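Local coordinates for ABC transporter, periplasmic substrate-binding protein (Thermotoga maritima, PDB 2HPG), which probably captures a small solute in the periplasm and delivers it to a tripartite ATP-independent (TRAP) membrane transporter, at residues A[109-112]-A[113-116]; A[201-204]-A[205-208]; A[233-236]-A[237-241]. All coordinates share one frame; numbering follows the deposited sequence.

Contact 1: A[109-112]-A[113-116]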
ATOM      1  N   LYS A 109       0.286   8.525 -12.011  1.00 28.13           N
ATOM      2  CA  LYS A 109       0.064   8.512 -13.474  1.00 28.91           C
ATOM      3  C   LYS A 109       1.345   8.769 -14.261  1.00 29.55           C
ATOM      4  O   LYS A 109       1.604   8.103 -15.254  1.00 30.24           O
ATOM      5  CB  LYS A 109      -0.999   9.516 -13.882  1.00 29.14           C
ATOM      6  CG  LYS A 109      -2.334   9.216 -13.272  1.00 29.20           C
ATOM      7  CD  LYS A 109      -3.382  10.219 -13.667  1.00 30.39           C
ATOM      8  CE  LYS A 109      -4.703   9.856 -13.041  1.00 30.92           C
ATOM      9  NZ  LYS A 109      -5.688  10.952 -13.161  1.00 33.78           N
ATOM     10  N   LYS A 110       2.154   9.720 -13.810  1.00 30.00           N
ATOM     11  CA  LYS A 110       3.429  10.001 -14.454  1.00 30.20           C
ATOM     12  C   LYS A 110       4.382   8.837 -14.291  1.00 30.05           C
ATOM     13  O   LYS A 110       5.173   8.557 -15.186  1.00 29.73           O
ATOM     14  CB  LYS A 110       4.060  11.291 -13.902  1.00 30.91           C
ATOM     15  CG  LYS A 110       3.367  12.554 -14.383  1.00 31.83           C
ATOM     16  CD  LYS A 110       3.760  12.904 -15.841  1.00 34.64           C
ATOM     17  CE  LYS A 110       3.078  14.193 -16.353  1.00 35.02           C
ATOM     18  NZ  LYS A 110       1.607  14.212 -15.999  1.00 36.83           N
ATOM     19  N   ILE A 111       4.348   8.160 -13.145  1.00 29.66           N
ATOM     20  CA  ILE A 111       5.217   6.995 -12.980  1.00 30.02           C
ATOM     21  C   ILE A 111       4.778   5.903 -13.973  1.00 30.27           C
ATOM     22  O   ILE A 111       5.620   5.246 -14.576  1.00 30.24           O
ATOM     23  CB  ILE A 111       5.262   6.454 -11.507  1.00 29.60           C
ATOM     24  CG1 ILE A 111       6.039   7.425 -10.608  1.00 29.23           C
ATOM     25  CG2 ILE A 111       5.920   5.081 -11.454  1.00 28.74           C
ATOM     26  CD1 ILE A 111       6.041   7.052  -9.144  1.00 28.59           C
ATOM     27  N   LYS A 112       3.473   5.753 -14.172  1.00 31.21           N
ATOM     28  CA  LYS A 112       2.970   4.672 -15.009  1.00 32.35           C
ATOM     29  C   LYS A 112       3.429   4.822 -16.454  1.00 33.71           C
ATOM     30  O   LYS A 112       3.881   3.867 -17.061  1.00 33.89           O
ATOM     31  CB  LYS A 112       1.455   4.601 -14.974  1.00 32.28           C
ATOM     32  CG  LYS A 112       0.903   3.392 -15.721  1.00 32.26           C
ATOM     33  CD  LYS A 112      -0.603   3.377 -15.654  1.00 33.30           C
ATOM     34  CE  LYS A 112      -1.266   2.724 -16.876  1.00 34.36           C
ATOM     35  NZ  LYS A 112      -2.673   3.214 -16.975  1.00 35.81           N
ATOM     36  N   GLN A 113       3.322   6.029 -16.994  1.00 35.14           N
ATOM     37  CA  GLN A 113       3.757   6.265 -18.365  1.00 36.43           C
ATOM     38  C   GLN A 113       5.274   6.435 -18.518  1.00 36.31           C
ATOM     39  O   GLN A 113       5.761   6.590 -19.631  1.00 36.90           O
ATOM     40  CB  GLN A 113       2.969   7.419 -18.991  1.00 36.52           C
ATOM     41  CG  GLN A 113       3.136   8.752 -18.333  1.00 37.83           C
ATOM     42  CD  GLN A 113       2.003   9.707 -18.659  1.00 38.72           C
ATOM     43  OE1 GLN A 113       0.822   9.407 -18.423  1.00 41.73           O
ATOM     44  NE2 GLN A 113       2.355  10.870 -19.202  1.00 40.81           N
ATOM     45  N   SER A 114       6.033   6.356 -17.428  1.00 36.55           N
ATOM     46  CA  SER A 114       7.497   6.433 -17.459  0.50 36.59           C
ATOM     47  C   SER A 114       8.083   5.219 -18.168  1.00 36.96           C
ATOM     48  O   SER A 114       7.683   4.093 -17.860  1.00 37.16           O
ATOM     49  CB  SER A 114       8.075   6.495 -16.024  0.50 36.67           C
ATOM     50  OG  SER A 114       8.065   5.232 -15.339  0.60 35.86           O
ATOM     51  N   PRO A 115       9.044   5.411 -19.088  1.00 37.04           N
ATOM     52  CA  PRO A 115       9.775   4.280 -19.651  1.00 37.14           C
ATOM     53  C   PRO A 115      10.307   3.292 -18.606  1.00 37.28           C
ATOM     54  O   PRO A 115      10.229   2.077 -18.811  1.00 37.14           O
ATOM     55  CB  PRO A 115      10.956   4.954 -20.370  1.00 37.32           C
ATOM     56  CG  PRO A 115      10.451   6.292 -20.748  1.00 37.08           C
ATOM     57  CD  PRO A 115       9.458   6.693 -19.697  1.00 37.21           C
ATOM     58  N   THR A 116      10.864   3.804 -17.511  1.00 37.37           N
ATOM     59  CA  THR A 116      11.423   2.945 -16.465  1.00 37.39           C
ATOM     60  C   THR A 116      10.360   2.055 -15.798  1.00 37.44           C
ATOM     61  O   THR A 116      10.601   0.869 -15.597  1.00 37.35           O
ATOM     62  CB  THR A 116      12.138   3.758 -15.379  1.00 37.60           C
ATOM     63  OG1 THR A 116      13.221   4.475 -15.972  1.00 38.82           O
ATOM     64  CG2 THR A 116      12.676   2.847 -14.284  1.00 37.16           C
TER
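Ser114 bonds to the carbonyl of Ile111 where helix 101-112 ends and helix 115-128 begins, a helix-to-helix corner at which the serine, in one of its two modelled conformers, can serve both ends. In that conformer its hydroxyl donates from OG to Ile111 O at 2.6 Å, in the carbonyl plane and on a lone pair. The backbone Ser114 N reaches the same Ile111 O at 3.1 Å, but from above that plane, 68° out of it, so the two donors approach one oxygen from different directions. Ser114 also stands at the N-cap of the next helix, and the same conformer has OG bonded to the backbone N of Met117. There the hydroxyl lies between the backbone N and the carbonyl carbon of its own residue (chi1 76°), a setting from which one OG can meet a carbonyl of the outgoing helix and an amide of the incoming one. The last regular turn is closed by Gln113 N, which donates to Lys109 O at 3.2 Å.

Around these bonds the packing is made largely by long side chains. That of Gln113 turns back along the last turn, with CG lying 3.5 Å from Lys109 O. Lys110 runs alongside it, pointing the same way; its chain bends at chi2 and chi4, and its ammonium pairs with Glu106. Lys112 extends instead to Asp254 of helix 243-278, while the buried Ile111 packs on Phe135 of strand 130-146. Between the neighbouring chains of Lys110 and Gln113, the methylene CD of Lys110 comes 4.2 Å from the amide NE2 of Gln113.

Contact 2: A[201-204]-A[205-208]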
ATOM      1  N   GLU A 201       2.868   1.888  13.445  1.00 13.94           N
ATOM      2  CA  GLU A 201       2.829   2.980  12.507  1.00 14.01           C
ATOM      3  C   GLU A 201       1.758   2.600  11.505  1.00 13.43           C
ATOM      4  O   GLU A 201       1.829   1.539  10.900  1.00 13.84           O
ATOM      5  CB  GLU A 201       4.217   3.206  11.889  1.00 14.37           C
ATOM      6  CG  GLU A 201       4.859   2.024  11.244  1.00 15.53           C
ATOM      7  CD  GLU A 201       4.442   1.791   9.811  1.00 17.24           C
ATOM      8  OE1 GLU A 201       4.469   0.630   9.368  1.00 18.02           O
ATOM      9  OE2 GLU A 201       4.080   2.754   9.128  1.00 18.80           O
ATOM     10  N   LEU A 202       0.703   3.402  11.438  1.00 13.22           N
ATOM     11  CA  LEU A 202      -0.562   2.981  10.837  1.00 13.18           C
ATOM     12  C   LEU A 202      -1.329   4.189  10.320  1.00 12.55           C
ATOM     13  O   LEU A 202      -0.957   5.320  10.568  1.00 11.52           O
ATOM     14  CB  LEU A 202      -1.432   2.265  11.889  1.00 14.20           C
ATOM     15  CG  LEU A 202      -0.949   0.915  12.435  1.00 13.61           C
ATOM     16  CD1 LEU A 202      -1.821   0.463  13.620  1.00 15.13           C
ATOM     17  CD2 LEU A 202      -0.908  -0.196  11.379  1.00 10.69           C
ATOM     18  N   THR A 203      -2.419   3.934   9.600  1.00 13.61           N
ATOM     19  CA  THR A 203      -3.380   4.963   9.259  1.00 13.54           C
ATOM     20  C   THR A 203      -4.374   5.148  10.412  1.00 14.88           C
ATOM     21  O   THR A 203      -4.453   4.304  11.286  1.00 15.42           O
ATOM     22  CB  THR A 203      -4.181   4.531   8.052  1.00 13.68           C
ATOM     23  OG1 THR A 203      -4.967   3.403   8.421  1.00 12.67           O
ATOM     24  CG2 THR A 203      -3.238   4.160   6.900  1.00 12.15           C
ATOM     25  N   TYR A 204      -5.126   6.253  10.400  1.00 14.96           N
ATOM     26  CA  TYR A 204      -6.120   6.518  11.438  1.00 15.53           C
ATOM     27  C   TYR A 204      -7.247   5.468  11.412  1.00 15.30           C
ATOM     28  O   TYR A 204      -7.780   5.092  12.453  1.00 15.67           O
ATOM     29  CB  TYR A 204      -6.700   7.931  11.266  1.00 15.82           C
ATOM     30  CG  TYR A 204      -5.833   9.081  11.799  1.00 15.65           C
ATOM     31  CD1 TYR A 204      -5.814   9.388  13.145  1.00 14.53           C
ATOM     32  CD2 TYR A 204      -5.066   9.876  10.940  1.00 15.41           C
ATOM     33  CE1 TYR A 204      -5.104  10.443  13.621  1.00 15.24           C
ATOM     34  CE2 TYR A 204      -4.325  10.943  11.427  1.00 14.95           C
ATOM     35  CZ  TYR A 204      -4.339  11.206  12.774  1.00 16.23           C
ATOM     36  OH  TYR A 204      -3.609  12.246  13.327  1.00 15.87           O
ATOM     37  N   ALA A 205      -7.626   5.006  10.225  1.00 16.59           N
ATOM     38  CA  ALA A 205      -8.624   3.923  10.090  1.00 16.28           C
ATOM     39  C   ALA A 205      -8.157   2.652  10.795  1.00 16.75           C
ATOM     40  O   ALA A 205      -8.916   2.026  11.525  1.00 16.09           O
ATOM     41  CB  ALA A 205      -8.899   3.635   8.610  1.00 17.05           C
ATOM     42  N   ASN A 206      -6.900   2.270  10.565  1.00 16.89           N
ATOM     43  CA  ASN A 206      -6.323   1.083  11.216  1.00 16.74           C
ATOM     44  C   ASN A 206      -6.366   1.256  12.726  1.00 16.31           C
ATOM     45  O   ASN A 206      -6.756   0.345  13.468  1.00 17.12           O
ATOM     46  CB  ASN A 206      -4.839   0.903  10.853  1.00 16.47           C
ATOM     47  CG  ASN A 206      -4.590   0.523   9.398  1.00 19.71           C
ATOM     48  OD1 ASN A 206      -5.450  -0.032   8.707  1.00 23.02           O
ATOM     49  ND2 ASN A 206      -3.390   0.831   8.925  1.00 17.21           N
ATOM     50  N   VAL A 207      -5.924   2.421  13.194  1.00 15.57           N
ATOM     51  CA  VAL A 207      -5.867   2.684  14.635  1.00 15.33           C
ATOM     52  C   VAL A 207      -7.273   2.666  15.220  1.00 16.07           C
ATOM     53  O   VAL A 207      -7.513   2.052  16.259  1.00 17.09           O
ATOM     54  CB  VAL A 207      -5.198   4.032  14.957  1.00 14.85           C
ATOM     55  CG1 VAL A 207      -5.348   4.373  16.462  1.00 14.33           C
ATOM     56  CG2 VAL A 207      -3.712   4.008  14.533  1.00 14.08           C
ATOM     57  N   TYR A 208      -8.215   3.323  14.555  1.00 16.01           N
ATOM     58  CA  TYR A 208      -9.574   3.381  15.097  1.00 16.45           C
ATOM     59  C   TYR A 208     -10.291   2.011  15.089  1.00 16.84           C
ATOM     60  O   TYR A 208     -10.904   1.580  16.096  1.00 16.62           O
ATOM     61  CB  TYR A 208     -10.430   4.400  14.347  1.00 17.24           C
ATOM     62  CG  TYR A 208     -11.801   4.578  15.016  1.00 17.14           C
ATOM     63  CD1 TYR A 208     -11.936   5.364  16.138  1.00 18.66           C
ATOM     64  CD2 TYR A 208     -12.937   3.940  14.514  1.00 19.69           C
ATOM     65  CE1 TYR A 208     -13.178   5.519  16.771  1.00 18.50           C
ATOM     66  CE2 TYR A 208     -14.183   4.080  15.131  1.00 18.92           C
ATOM     67  CZ  TYR A 208     -14.288   4.881  16.264  1.00 20.28           C
ATOM     68  OH  TYR A 208     -15.515   5.066  16.914  1.00 23.15           O
TER
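Thr203 and Val207 join the end of strand 199-202 to the first turn of helix 204-209: Thr203 O accepts from Val207 N at 3.1 Å, and one residue further on Tyr204 O accepts from Tyr208 N at 2.8 Å. The extended backbone of Leu202 and Thr203 gives way to helical angles at Tyr204, so the chain turns from sheet to helix within a single residue.

Thr203 is the N-cap. Its OG1 accepts from Asn206 N at 3.1 Å with an N-H...O angle of 164°. OG1 sits between the residue's own backbone N and carbonyl carbon (chi1 66°), bringing it over the start of the helix. Beside this bond, Asn206 CB lies against Leu202, 3.8 Å from Leu202 CB, and the leucine also meets the next residue of the helix, its CB standing 3.9 Å from Val207 CG2. Leu202 and Val207 thereby form an apolar patch that Val207 carries on to Val145 of strand 130-146. The hydroxyl of Tyr204 is hydrogen-bonded to Glu221 of strand 218-234.

Two first-turn amides, those of Tyr204 and Ala205, are taken by the carboxylate of Glu269 from helix 243-278, while the threonine hydroxyl takes the third, at Asn206. The early N-H groups of this helix are thus met by side-chain oxygens, and a negative carboxylate placed at its positive end would be expected to be stabilised electrostatically.

Contact 3: A[233-236]-A[237-241]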
ATOM      1  N   VAL A 233      -2.578  -9.835 -11.485  1.00 20.95           N
ATOM      2  CA  VAL A 233      -3.167 -11.091 -11.964  1.00 21.90           C
ATOM      3  C   VAL A 233      -2.108 -11.899 -12.725  1.00 22.91           C
ATOM      4  O   VAL A 233      -1.026 -11.394 -13.013  1.00 23.14           O
ATOM      5  CB  VAL A 233      -4.402 -10.895 -12.896  1.00 21.86           C
ATOM      6  CG1 VAL A 233      -5.592 -10.307 -12.141  1.00 22.01           C
ATOM      7  CG2 VAL A 233      -4.061 -10.048 -14.146  1.00 21.95           C
ATOM      8  N   SER A 234      -2.420 -13.163 -13.018  1.00 23.61           N
ATOM      9  CA  SER A 234      -1.574 -13.996 -13.870  1.00 24.30           C
ATOM     10  C   SER A 234      -1.471 -13.400 -15.259  1.00 24.73           C
ATOM     11  O   SER A 234      -2.494 -13.122 -15.890  1.00 24.01           O
ATOM     12  CB  SER A 234      -2.152 -15.411 -13.999  1.00 24.55           C
ATOM     13  OG  SER A 234      -1.424 -16.144 -14.962  1.00 26.73           O
ATOM     14  N   ALA A 235      -0.242 -13.218 -15.744  1.00 25.45           N
ATOM     15  CA  ALA A 235      -0.028 -12.727 -17.113  1.00 26.55           C
ATOM     16  C   ALA A 235      -0.608 -13.710 -18.134  1.00 27.69           C
ATOM     17  O   ALA A 235      -1.237 -13.287 -19.115  1.00 29.02           O
ATOM     18  CB  ALA A 235       1.451 -12.492 -17.371  1.00 26.17           C
ATOM     19  N   ASP A 236      -0.418 -15.011 -17.888  1.00 28.84           N
ATOM     20  CA  ASP A 236      -0.947 -16.073 -18.765  1.00 29.09           C
ATOM     21  C   ASP A 236      -2.459 -16.018 -18.879  1.00 29.13           C
ATOM     22  O   ASP A 236      -2.988 -16.064 -19.972  1.00 29.70           O
ATOM     23  CB  ASP A 236      -0.551 -17.463 -18.266  1.00 29.58           C
ATOM     24  CG  ASP A 236       0.919 -17.768 -18.484  1.00 32.35           C
ATOM     25  OD1 ASP A 236       1.543 -17.193 -19.413  1.00 34.19           O
ATOM     26  OD2 ASP A 236       1.453 -18.594 -17.710  1.00 37.38           O
ATOM     27  N   TRP A 237      -3.146 -15.913 -17.747  1.00 28.96           N
ATOM     28  CA  TRP A 237      -4.592 -15.749 -17.746  1.00 28.46           C
ATOM     29  C   TRP A 237      -5.049 -14.450 -18.412  1.00 28.89           C
ATOM     30  O   TRP A 237      -5.959 -14.447 -19.237  1.00 28.88           O
ATOM     31  CB  TRP A 237      -5.135 -15.772 -16.310  1.00 27.98           C
ATOM     32  CG  TRP A 237      -6.603 -15.590 -16.274  1.00 26.69           C
ATOM     33  CD1 TRP A 237      -7.536 -16.541 -16.522  1.00 26.83           C
ATOM     34  CD2 TRP A 237      -7.324 -14.371 -16.023  1.00 26.61           C
ATOM     35  NE1 TRP A 237      -8.800 -15.999 -16.437  1.00 27.08           N
ATOM     36  CE2 TRP A 237      -8.695 -14.671 -16.126  1.00 26.44           C
ATOM     37  CE3 TRP A 237      -6.942 -13.057 -15.731  1.00 27.02           C
ATOM     38  CZ2 TRP A 237      -9.692 -13.714 -15.934  1.00 27.14           C
ATOM     39  CZ3 TRP A 237      -7.936 -12.099 -15.546  1.00 26.62           C
ATOM     40  CH2 TRP A 237      -9.294 -12.435 -15.650  1.00 27.20           C
ATOM     41  N   PHE A 238      -4.457 -13.331 -18.012  1.00 29.21           N
ATOM     42  CA  PHE A 238      -4.848 -12.042 -18.576  1.00 29.34           C
ATOM     43  C   PHE A 238      -4.734 -12.080 -20.102  1.00 29.45           C
ATOM     44  O   PHE A 238      -5.660 -11.687 -20.806  1.00 28.79           O
ATOM     45  CB  PHE A 238      -3.981 -10.916 -18.008  1.00 29.65           C
ATOM     46  CG  PHE A 238      -4.483  -9.547 -18.338  1.00 29.02           C
ATOM     47  CD1 PHE A 238      -5.684  -9.095 -17.807  1.00 30.90           C
ATOM     48  CD2 PHE A 238      -3.762  -8.706 -19.181  1.00 29.89           C
ATOM     49  CE1 PHE A 238      -6.158  -7.820 -18.105  1.00 30.47           C
ATOM     50  CE2 PHE A 238      -4.226  -7.429 -19.485  1.00 29.20           C
ATOM     51  CZ  PHE A 238      -5.421  -6.987 -18.948  1.00 30.58           C
ATOM     52  N   ASN A 239      -3.601 -12.587 -20.587  1.00 29.82           N
ATOM     53  CA  ASN A 239      -3.323 -12.699 -22.027  1.00 30.59           C
ATOM     54  C   ASN A 239      -4.273 -13.656 -22.763  1.00 30.90           C
ATOM     55  O   ASN A 239      -4.477 -13.527 -23.968  1.00 31.37           O
ATOM     56  CB  ASN A 239      -1.868 -13.144 -22.259  1.00 30.93           C
ATOM     57  CG  ASN A 239      -0.840 -12.081 -21.853  1.00 31.97           C
ATOM     58  OD1 ASN A 239      -1.166 -10.908 -21.675  1.00 34.99           O
ATOM     59  ND2 ASN A 239       0.416 -12.502 -21.714  1.00 33.56           N
ATOM     60  N   SER A 240      -4.864 -14.600 -22.034  1.00 31.15           N
ATOM     61  CA  SER A 240      -5.856 -15.511 -22.603  1.00 31.09           C
ATOM     62  C   SER A 240      -7.183 -14.823 -22.901  1.00 31.43           C
ATOM     63  O   SER A 240      -8.027 -15.379 -23.608  1.00 31.65           O
ATOM     64  CB  SER A 240      -6.113 -16.679 -21.650  1.00 31.23           C
ATOM     65  OG  SER A 240      -7.136 -16.364 -20.711  1.00 30.49           O
ATOM     66  N   LEU A 241      -7.391 -13.642 -22.326  1.00 31.49           N
ATOM     67  CA  LEU A 241      -8.620 -12.898 -22.524  1.00 31.56           C
ATOM     68  C   LEU A 241      -8.548 -12.155 -23.833  1.00 31.68           C
ATOM     69  O   LEU A 241      -7.459 -11.811 -24.279  1.00 31.74           O
ATOM     70  CB  LEU A 241      -8.811 -11.835 -21.438  1.00 31.88           C
ATOM     71  CG  LEU A 241      -9.220 -12.178 -20.009  1.00 32.56           C
ATOM     72  CD1 LEU A 241      -9.353 -10.853 -19.261  1.00 31.98           C
ATOM     73  CD2 LEU A 241     -10.516 -12.958 -19.937  1.00 30.87           C
TER
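Trp237 and Ser234 meet at an N-cap, where strand 218-234 of the central sheet passes straight into the short helix 235-240. Trp237 N donates to Ser234 OG at 3.3 Å, and the bond is almost straight at 175°. The serine OG is anti to its own backbone N (chi1 172°), which directs it to the amide three residues on. The indole turns one edge toward Ser234 O, and Leu241 CD2 lies over one of its faces, offset toward the rim. Replacing Ser234 by an alanine would probably leave Trp237 N without its capping acceptor and the first turn less firmly fixed to the strand.

Phe238 follows, its N bonded to Ser234 O at 2.9 Å. Its CB is 4.0 Å from Val233 CG2, the two side chains crossing at a slant, and the ring continues to Leu133 of strand 130-146 and to Gln246 of helix 243-278. Asn239 N keeps the helical pattern with Ala235 O at 2.9 Å, while its side chain folds back over the same carbonyl and touches Glu125 of helix 115-128. The bond from Ser240 N to Asp236 O is weak. The side chain adds a bond of its own: Ser240 OG donates to Trp237 O at 2.7 Å, in the carbonyl plane and on a lone pair.

All three contacts show a hydroxyl residue at the N-cap of a helix, but what precedes the helix differs: a helix in contact 1, a strand of the same sheet in contacts 2 and 3. Contact 2 lies deepest, about 13 Å from the centre of the chain, with no exposed residue among those that touch; contacts 1 and 3 lie farther out, and exposed polar side chains border them. Chemistry follows place: lysine and glutamine chains surround the bonds of contact 1, an outside carboxylate joins the cap of contact 2, and Trp237 and Phe238 flank the cap of contact 3. Helix 243-278 is touched from all three, although their centres are 22 to 35 Å apart.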